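Local structure of neuroglobin (Symsagittifera roscoffensis, 4B4Y) at the interface of chains A and B. The protein binds haem and dioxygen as a globin of the neuroglobin family, and probably has an oxygen-related role in a marine acoel. Residues are numbered along the deposited sequence; one frame, centred on the assembly and turned at random. Chains: chain A/B, Neuroglobin.

The interface of chains A and B. Residues chain A 51-52, 65, 67; chain B 98, 102.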
loop_
_atom_site.group_PDB
_atom_site.type_symbol
_atom_site.label_atom_id
_atom_site.label_comp_id
_atom_site.label_asym_id
_atom_site.label_seq_id
_atom_site.Cartn_x
_atom_site.Cartn_y
_atom_site.Cartn_z
ATOM N N PRO A 51 -1.863 0.399 -5.650
ATOM C CA PRO A 51 -2.689 -0.805 -5.454
ATOM C C PRO A 51 -4.095 -0.466 -5.070
ATOM O O PRO A 51 -4.967 -1.199 -5.423
ATOM C CB PRO A 51 -2.025 -1.550 -4.251
ATOM C CG PRO A 51 -0.631 -0.867 -4.099
ATOM C CD PRO A 51 -0.811 0.568 -4.626
ATOM N N TRP A 52 -4.315 0.601 -4.322
ATOM C CA TRP A 52 -5.630 0.931 -3.901
ATOM C C TRP A 52 -6.496 1.557 -4.978
ATOM O O TRP A 52 -7.705 1.822 -4.748
ATOM C CB TRP A 52 -5.501 1.904 -2.754
ATOM C CG TRP A 52 -4.536 2.985 -3.041
ATOM C CD1 TRP A 52 -3.207 3.042 -2.668
ATOM C CD2 TRP A 52 -4.809 4.211 -3.800
ATOM N NE1 TRP A 52 -2.658 4.291 -3.122
ATOM C CE2 TRP A 52 -3.621 4.997 -3.797
ATOM C CE3 TRP A 52 -5.956 4.730 -4.423
ATOM C CZ2 TRP A 52 -3.540 6.250 -4.456
ATOM C CZ3 TRP A 52 -5.878 5.963 -5.051
ATOM C CH2 TRP A 52 -4.679 6.718 -5.053
ATOM N N HIS A 65 -12.717 8.312 -2.244
ATOM C CA HIS A 65 -12.333 7.119 -1.482
ATOM C C HIS A 65 -11.366 7.431 -0.347
ATOM O O HIS A 65 -10.354 8.104 -0.541
ATOM C CB HIS A 65 -11.688 6.017 -2.340
ATOM C CG HIS A 65 -11.510 4.721 -1.599
ATOM N ND1 HIS A 65 -10.987 4.654 -0.326
ATOM C CD2 HIS A 65 -11.780 3.441 -1.952
ATOM C CE1 HIS A 65 -10.979 3.405 0.089
ATOM N NE2 HIS A 65 -11.446 2.650 -0.881
ATOM N N ARG A 67 -8.928 5.694 0.823
ATOM C CA ARG A 67 -7.551 5.366 0.430
ATOM C C ARG A 67 -6.863 6.407 -0.542
ATOM O O ARG A 67 -5.673 6.603 -0.488
ATOM C CB ARG A 67 -7.529 3.959 -0.161
ATOM C CG ARG A 67 -7.829 2.956 0.979
ATOM C CD ARG A 67 -7.557 1.555 0.605
ATOM N NE ARG A 67 -7.874 0.560 1.652
ATOM C CZ ARG A 67 -6.973 -0.024 2.471
ATOM N NH1 ARG A 67 -5.656 0.308 2.438
ATOM N NH2 ARG A 67 -7.417 -0.952 3.344
ATOM N N SER B 98 -13.280 -2.240 -0.425
ATOM C CA SER B 98 -12.100 -1.753 -1.150
ATOM C C SER B 98 -10.945 -2.755 -1.399
ATOM O O SER B 98 -9.976 -2.371 -2.107
ATOM C CB SER B 98 -11.531 -0.439 -0.543
ATOM O OG SER B 98 -10.608 -0.639 0.540
ATOM N N MET B 102 -7.714 -3.993 -5.068
ATOM C CA MET B 102 -6.333 -4.384 -4.918
ATOM C C MET B 102 -6.085 -5.789 -5.453
ATOM O O MET B 102 -4.970 -6.122 -5.757
ATOM C CB MET B 102 -5.821 -4.275 -3.464
ATOM C CG MET B 102 -6.142 -2.878 -2.800
ATOM S SD MET B 102 -6.000 -2.990 -1.043
ATOM C CE MET B 102 -7.131 -1.679 -0.739
HETATM O O HOH W 1 -9.600 0.612 -3.002
#
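The 3-10 helix 97-102 of chain B, through B:Ser98 and B:Met102, packs against the loop carrying A:Pro51 and A:Trp52 and against the start of helix 66-83 of chain A, with A:His65 just ahead of it. A:Arg67 reaches across in extended form from CG to NE (chi2 -168°, chi3 -178°), and its NE donates a hydrogen bond of 3.2 Å to the hydroxyl OG of B:Ser98. The bond is bent, 140° at the hydrogen, with the acceptor tilted from the guanidinium plane. The side chain of B:Met102 crosses that of A:Arg67 at about a right angle, its methyl CE lying over one guanidinium face, toward the rim, 3.4 Å from NE of A:Arg67. An alanine in place of A:Arg67 would probably leave the B:Ser98 hydroxyl without this donor and the methionine methyl without the surface it rests on. Nearer its backbone, B:Met102 sets CG 3.3 Å from the carbonyl O of A:Pro51. CB of B:Ser98 lies in the plane of the A:His65 imidazole, at its edge, 3.9 Å from CE1 of A:His65. ND1 of that ring accepts a hydrogen bond from the backbone N of A:Arg67, tilted out of the ring plane, which helps to fix the ring's rotation. A water links the carbonyl oxygens of A:Trp52 and B:Ser98. The patch recurs across the two-fold axis of a dimer that may not be the biological one. It adjoins haem-pocket elements: helix 66-83 carries the distal A:His71, and the 3-10 helix directly precedes the proximal B:His103.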